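Local coordinates for protein putative SAM-dependent O-methyltranferase (Podospora anserina, PDB 4YMH) that binds S-adenosyl-L-homocysteine and probably transfers methyl groups from S-adenosylmethionine to hydroxyl groups of its substrates, at residues G26-D29 with A30-E33; C171-V174 with F175-L179. One frame throughout, in Å; residues are numbered along the deposited sequence.

Contact 1: G26-D29 with A30-E33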
# COMPACT_ATOMS: atom_id res chain seq x y z
N GLY A 26 -5.24 14.28 -7.38
CA GLY A 26 -5.45 13.70 -8.70
C GLY A 26 -4.21 13.70 -9.56
O GLY A 26 -3.20 14.31 -9.24
N ILE A 27 -4.28 13.01 -10.69
CA ILE A 27 -3.18 13.02 -11.63
C ILE A 27 -3.24 14.30 -12.45
O ILE A 27 -4.31 14.92 -12.55
CB ILE A 27 -3.22 11.77 -12.55
CG1 ILE A 27 -4.57 11.67 -13.26
CG2 ILE A 27 -2.97 10.50 -11.73
CD1 ILE A 27 -4.59 10.62 -14.33
N PRO A 28 -2.11 14.73 -13.01
CA PRO A 28 -2.08 15.98 -13.79
C PRO A 28 -3.05 15.95 -14.97
O PRO A 28 -3.36 14.87 -15.47
CB PRO A 28 -0.64 16.06 -14.28
CG PRO A 28 0.15 15.28 -13.31
CD PRO A 28 -0.76 14.15 -12.87
N ASP A 29 -3.49 17.12 -15.42
CA ASP A 29 -4.46 17.21 -16.51
C ASP A 29 -4.01 16.47 -17.77
O ASP A 29 -4.80 15.78 -18.43
CB ASP A 29 -4.75 18.67 -16.85
CG ASP A 29 -5.57 19.36 -15.79
OD1 ASP A 29 -6.09 18.66 -14.89
OD2 ASP A 29 -5.71 20.60 -15.85
N ALA A 30 -2.72 16.60 -18.09
CA ALA A 30 -2.18 16.00 -19.30
C ALA A 30 -2.30 14.49 -19.25
O ALA A 30 -2.57 13.83 -20.26
CB ALA A 30 -0.73 16.41 -19.49
N LEU A 31 -2.10 13.94 -18.05
CA LEU A 31 -2.14 12.50 -17.87
C LEU A 31 -3.58 11.99 -17.93
O LEU A 31 -3.83 10.91 -18.45
CB LEU A 31 -1.46 12.10 -16.56
CG LEU A 31 -1.17 10.61 -16.36
CD1 LEU A 31 -0.48 10.07 -17.59
CD2 LEU A 31 -0.32 10.36 -15.10
N VAL A 32 -4.52 12.76 -17.39
CA VAL A 32 -5.93 12.45 -17.59
C VAL A 32 -6.24 12.37 -19.09
O VAL A 32 -6.89 11.43 -19.57
CB VAL A 32 -6.86 13.49 -16.95
CG1 VAL A 32 -8.31 13.18 -17.28
CG2 VAL A 32 -6.64 13.57 -15.45
N GLU A 33 -5.76 13.37 -19.83
CA GLU A 33 -5.99 13.40 -21.28
C GLU A 33 -5.42 12.15 -21.97
O GLU A 33 -6.06 11.57 -22.85
CB GLU A 33 -5.38 14.67 -21.89
CG GLU A 33 -5.62 14.81 -23.38
CD GLU A 33 -5.09 16.12 -23.95
OE1 GLU A 33 -4.09 16.64 -23.42
OE2 GLU A 33 -5.69 16.63 -24.92
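Ile27 folds its ethyl branch over the first turn of helix 29-41 and meets Val32 and Leu31. Its CG1 lies 3.6 Å from Val32 CG2, and the two side chains run across one another at a slant. This pairing, from the residue just before the N-cap to the first turn, is the hydrophobic staple of helix N-termini. The same branch ends at CD1, which sits 4.0 Å from Leu31 CG. The torsion of Ile27 explains this reach: chi1 of 56° places CG1 between the backbone N and the carbonyl carbon. On the helix side, the Leu31 chi1 of -168° sets CG beside the end of that branch. Pro28 adds a looser touch, with its ring CD 4.3 Å from Leu31 CB.

Pro28 is the N-cap residue of the helix. Its carbonyl O accepts a hydrogen bond from Val32 N at 3.1 Å. Leu31 N lies 3.0 Å from the same Pro28 O, but its N-H is badly aimed and that bond is weak. Glu33 N then bonds Asp29 O at 2.9 Å. Beyond the turn, Ile27 also packs on Ile58 of helix 51-64, and Leu31 on Tyr78 and Leu81 of helix 78-86. The chemistry divides in two: backbone bonds begin the helix, while apolar contact holds the incoming loop against its first turn.

Contact 2: C171-V174 with F175-L179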
# COMPACT_ATOMS: atom_id res chain seq x y z
N CYS A 171 4.59 -5.61 -8.12
CA CYS A 171 3.99 -6.46 -9.15
C CYS A 171 2.48 -6.27 -9.16
O CYS A 171 1.82 -6.47 -8.14
CB CYS A 171 4.34 -7.93 -8.92
SG CYS A 171 6.12 -8.25 -8.71
N ASP A 172 1.94 -5.91 -10.33
CA ASP A 172 0.54 -5.53 -10.47
C ASP A 172 -0.36 -6.69 -10.94
O ASP A 172 0.11 -7.63 -11.58
CB ASP A 172 0.44 -4.36 -11.44
CG ASP A 172 -0.78 -3.52 -11.23
OD1 ASP A 172 -1.27 -3.47 -10.08
OD2 ASP A 172 -1.26 -2.89 -12.20
N ASN A 173 -1.66 -6.60 -10.63
CA ASN A 173 -2.64 -7.61 -11.04
C ASN A 173 -2.39 -9.01 -10.53
O ASN A 173 -2.82 -9.98 -11.16
CB ASN A 173 -2.73 -7.68 -12.57
CG ASN A 173 -3.20 -6.39 -13.18
OD1 ASN A 173 -2.45 -5.71 -13.89
ND2 ASN A 173 -4.45 -6.04 -12.91
N VAL A 174 -1.73 -9.15 -9.38
CA VAL A 174 -1.37 -10.49 -8.92
C VAL A 174 -2.59 -11.34 -8.54
O VAL A 174 -2.53 -12.58 -8.56
CB VAL A 174 -0.34 -10.36 -7.75
CG1 VAL A 174 0.07 -11.72 -7.20
CG2 VAL A 174 0.89 -9.65 -8.28
N PHE A 175 -3.71 -10.70 -8.23
CA PHE A 175 -4.93 -11.44 -7.87
C PHE A 175 -5.65 -12.04 -9.08
O PHE A 175 -6.49 -12.92 -8.92
CB PHE A 175 -5.93 -10.54 -7.15
CG PHE A 175 -5.59 -10.26 -5.70
CD1 PHE A 175 -4.59 -10.97 -5.05
CD2 PHE A 175 -6.28 -9.30 -5.00
CE1 PHE A 175 -4.29 -10.72 -3.71
CE2 PHE A 175 -5.99 -9.04 -3.66
CZ PHE A 175 -4.99 -9.75 -3.02
N ALA A 176 -5.36 -11.51 -10.27
CA ALA A 176 -6.06 -11.93 -11.49
C ALA A 176 -7.58 -11.89 -11.27
O ALA A 176 -8.28 -12.88 -11.50
CB ALA A 176 -5.60 -13.34 -11.93
N ARG A 177 -8.04 -10.75 -10.75
CA ARG A 177 -9.45 -10.48 -10.46
C ARG A 177 -10.01 -11.31 -9.30
O ARG A 177 -11.22 -11.27 -9.03
CB ARG A 177 -10.30 -10.71 -11.72
CG ARG A 177 -9.78 -9.95 -12.95
CD ARG A 177 -9.92 -8.46 -12.76
NE ARG A 177 -9.94 -7.77 -14.05
CZ ARG A 177 -8.92 -7.09 -14.57
NH1 ARG A 177 -7.77 -6.99 -13.92
NH2 ARG A 177 -9.07 -6.49 -15.75
N GLY A 178 -9.14 -12.04 -8.62
CA GLY A 178 -9.53 -12.94 -7.56
C GLY A 178 -9.24 -14.38 -7.93
O GLY A 178 -9.17 -15.25 -7.07
N LEU A 179 -9.03 -14.65 -9.21
CA LEU A 179 -8.91 -16.03 -9.66
C LEU A 179 -7.57 -16.68 -9.31
O LEU A 179 -7.45 -17.92 -9.33
CB LEU A 179 -9.18 -16.13 -11.17
CG LEU A 179 -10.56 -15.63 -11.63
CD1 LEU A 179 -10.78 -15.96 -13.12
CD2 LEU A 179 -11.67 -16.22 -10.78
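The backbone makes a type I beta turn from Asn173 to Ala176, closed by Ala176 N bonding Asn173 O at 3.1 Å. The N-H points at the carbonyl from above its plane, 56° out of it. This turn follows strand 167-171 of the class I methyltransferase fold.

The side chains of Asn173 and Arg177 lie alongside each other and point the same way. Their amide and guanidinium planes are turned 47° apart. Both reach Asp226: Arg177 NH1 forms a salt bridge with its OD2, and Asn173 ND2 gives a hydrogen bond to the same atom. The shared carboxylate oxygen probably accounts for two nitrogen donors lying so close together. Asn173 OD1 has a weak bond from Lys147 NZ.

Val174 and Phe175, the two middle residues of the turn, are buried. Val174 packs on Thr229 and Ser208. Phe175 packs on Cys20 of the second subunit, so this corner of the turn also meets the dimer partner. Just past the turn, the guanidinium of Arg177 has Asn173 ND2 at its edge and in its plane, 3.6 Å from NH1.

Overall arrangement
Contact 1 and contact 2 do not touch. Their centres are 25 Å apart and their nearest atoms about 14 Å. Residues 26-33 lead from a loop into helix 29-41, earlier in the chain than the first strand, 68-72. Residues 171-179 run from the end of strand 167-171 into the loop that leads to helix 194-212. The side chain of Leu31 is about 9 Å from the bound S-adenosyl-L-homocysteine. The side chain of Asn173 is about 7 Å from the bound S-adenosyl-L-homocysteine. Ser49, a binding residue for this ligand, has its side chain about 9 Å from that of Ile27 and about 6 Å from that of Asn173. By these distances contact 2 comes nearer to the ligand than contact 1.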